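Local coordinates for protease VP4 (Blotched snakehead virus, PDB 2GEF), which cleaves peptide bonds as a birnavirus serine protease with a serine/lysine catalytic dyad, probably processing the viral structural polyprotein from which it derives, at residues V112-D117 and I180-V185. Numbering follows the deposited sequence.
Sequences VFWRAD and IGLPLV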
loop_
_atom_site.group_PDB
_atom_site.type_symbol
_atom_site.label_atom_id
_atom_site.label_comp_id
_atom_site.label_asym_id
_atom_site.label_seq_id
_atom_site.Cartn_x
_atom_site.Cartn_y
_atom_site.Cartn_z
ATOM N N VAL A 112 3.416 12.935 0.746
ATOM C CA VAL A 112 3.233 12.955 -0.720
ATOM C C VAL A 112 2.659 14.284 -1.164
ATOM O O VAL A 112 1.588 14.757 -0.695
ATOM C CB VAL A 112 2.286 11.798 -1.302
ATOM C CG1 VAL A 112 2.377 11.804 -2.884
ATOM C CG2 VAL A 112 2.751 10.428 -0.794
ATOM N N PHE A 113 3.404 14.879 -2.089
ATOM C CA PHE A 113 3.094 16.198 -2.598
ATOM C C PHE A 113 2.912 15.950 -4.050
ATOM O O PHE A 113 3.884 15.621 -4.673
ATOM C CB PHE A 113 4.274 17.198 -2.323
ATOM C CG PHE A 113 4.734 17.163 -0.862
ATOM C CD1 PHE A 113 3.951 17.772 0.151
ATOM C CD2 PHE A 113 5.888 16.405 -0.500
ATOM C CE1 PHE A 113 4.302 17.663 1.488
ATOM C CE2 PHE A 113 6.290 16.310 0.781
ATOM C CZ PHE A 113 5.481 16.956 1.829
ATOM N N TRP A 114 1.673 16.067 -4.548
ATOM C CA TRP A 114 1.335 16.049 -5.988
ATOM C C TRP A 114 1.738 17.349 -6.695
ATOM O O TRP A 114 1.732 18.481 -6.101
ATOM C CB TRP A 114 -0.164 15.770 -6.302
ATOM C CG TRP A 114 -0.481 14.274 -6.145
ATOM C CD1 TRP A 114 -0.542 13.305 -7.111
ATOM C CD2 TRP A 114 -0.734 13.618 -4.913
ATOM N NE1 TRP A 114 -0.783 12.079 -6.549
ATOM C CE2 TRP A 114 -0.972 12.262 -5.202
ATOM C CE3 TRP A 114 -0.880 14.075 -3.572
ATOM C CZ2 TRP A 114 -1.245 11.319 -4.193
ATOM C CZ3 TRP A 114 -1.162 13.136 -2.564
ATOM C CH2 TRP A 114 -1.351 11.743 -2.911
ATOM N N ARG A 115 2.176 17.140 -7.937
ATOM C CA ARG A 115 2.293 18.164 -8.925
ATOM C C ARG A 115 0.976 18.198 -9.758
ATOM O O ARG A 115 0.249 17.186 -9.882
ATOM C CB ARG A 115 3.449 17.769 -9.804
ATOM C CG ARG A 115 4.769 17.468 -9.080
ATOM C CD ARG A 115 5.904 17.714 -10.090
ATOM N NE ARG A 115 7.141 17.820 -9.383
ATOM C CZ ARG A 115 8.362 17.764 -9.872
ATOM N NH1 ARG A 115 8.620 17.679 -11.177
ATOM N NH2 ARG A 115 9.341 17.808 -8.987
ATOM N N ALA A 116 0.686 19.360 -10.344
ATOM C CA ALA A 116 -0.274 19.541 -11.514
ATOM C C ALA A 116 -0.398 18.423 -12.610
ATOM O O ALA A 116 -1.491 18.200 -13.094
ATOM C CB ALA A 116 -0.016 20.942 -12.217
ATOM N N ASP A 117 0.683 17.701 -12.967
ATOM C CA ASP A 117 0.596 16.598 -13.927
ATOM C C ASP A 117 0.382 15.156 -13.456
ATOM O O ASP A 117 0.551 14.212 -14.246
ATOM C CB ASP A 117 1.798 16.613 -14.823
ATOM C CG ASP A 117 3.048 16.137 -14.155
ATOM O OD1 ASP A 117 3.160 16.196 -12.901
ATOM O OD2 ASP A 117 3.968 15.681 -14.916
ATOM N N ILE A 180 -2.318 11.737 6.061
ATOM C CA ILE A 180 -1.921 12.691 5.088
ATOM C C ILE A 180 -3.023 13.205 4.203
ATOM O O ILE A 180 -2.725 13.624 3.171
ATOM C CB ILE A 180 -0.687 12.223 4.317
ATOM C CG1 ILE A 180 -0.969 10.964 3.485
ATOM C CG2 ILE A 180 0.523 12.038 5.273
ATOM C CD1 ILE A 180 0.134 10.831 2.479
ATOM N N GLY A 181 -4.307 13.193 4.650
ATOM C CA GLY A 181 -5.422 13.778 3.788
ATOM C C GLY A 181 -5.976 12.921 2.611
ATOM O O GLY A 181 -6.702 13.418 1.812
ATOM N N LEU A 182 -5.733 11.633 2.633
ATOM C CA LEU A 182 -6.119 10.672 1.592
ATOM C C LEU A 182 -7.192 9.739 2.083
ATOM O O LEU A 182 -7.103 9.351 3.275
ATOM C CB LEU A 182 -4.936 9.778 1.209
ATOM C CG LEU A 182 -3.716 10.448 0.630
ATOM C CD1 LEU A 182 -2.676 9.447 -0.029
ATOM C CD2 LEU A 182 -4.144 11.508 -0.492
ATOM N N PRO A 183 -8.183 9.396 1.190
ATOM C CA PRO A 183 -9.004 8.280 1.467
ATOM C C PRO A 183 -8.373 6.917 1.425
ATOM O O PRO A 183 -7.450 6.635 0.635
ATOM C CB PRO A 183 -10.173 8.424 0.433
ATOM C CG PRO A 183 -9.451 8.999 -0.777
ATOM C CD PRO A 183 -8.611 10.064 -0.064
ATOM N N LEU A 184 -8.874 6.082 2.357
ATOM C CA LEU A 184 -8.754 4.622 2.250
ATOM C C LEU A 184 -9.819 4.020 1.297
ATOM O O LEU A 184 -11.002 4.261 1.488
ATOM C CB LEU A 184 -8.739 3.954 3.577
ATOM C CG LEU A 184 -8.307 2.476 3.496
ATOM C CD1 LEU A 184 -6.958 2.290 3.011
ATOM C CD2 LEU A 184 -8.463 1.726 4.888
ATOM N N VAL A 185 -9.345 3.348 0.225
ATOM C CA VAL A 185 -10.192 2.852 -0.786
ATOM C C VAL A 185 -9.961 1.351 -0.909
ATOM O O VAL A 185 -8.812 0.826 -0.874
ATOM C CB VAL A 185 -9.924 3.553 -2.152
ATOM C CG1 VAL A 185 -10.851 3.015 -3.232
ATOM C CG2 VAL A 185 -10.145 5.051 -2.024
#
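NE1, the one polar side-chain atom of Trp114, is hydrogen-bonded to the carbonyl O of Val150, while the six-membered ring of the same indole meets Leu182 and the ring system makes a cation-pi contact with Lys152. No hydrogen bond joins 112-117 to 180-185, so the evidence for their association is apolar. Both methyls of Leu182 reach the outer corner of the six-membered ring, coming from the opposite direction. Its CD1 lies in the ring plane at the edge, 3.9 Å from Trp114 CH2. Leu182 CD2 approaches Trp114 CH2 obliquely at 3.7 Å, off the plane on the side away from Val112. With chi1 at -77° and chi2 at -97°, the indole leans back along its own strand: Val112 CG1 rests 3.6 Å above one ring face, displaced toward the rim. The other branch of Val112 meets the second segment, with CG2 4.2 Å from Ile180 CD1. These two contacts bury 138 Å² in all. Backbones stay apart, the nearest CA atoms, of Val112 and Ile180, being 7.8 Å from each other, which excludes strand pairing here. The contact therefore joins strand 111-114, at one margin of the three-stranded antiparallel sheet, to the turn after helix 170-178, which carries the catalytic Lys173. Gly181, with positive phi (79°), closes that helix in a Schellman motif, and the chain then runs into strand 184-186. With only methyl and aromatic groups meeting, the join relies on shape and dispersion, while the bond to Val150 restrains the indole's orientation.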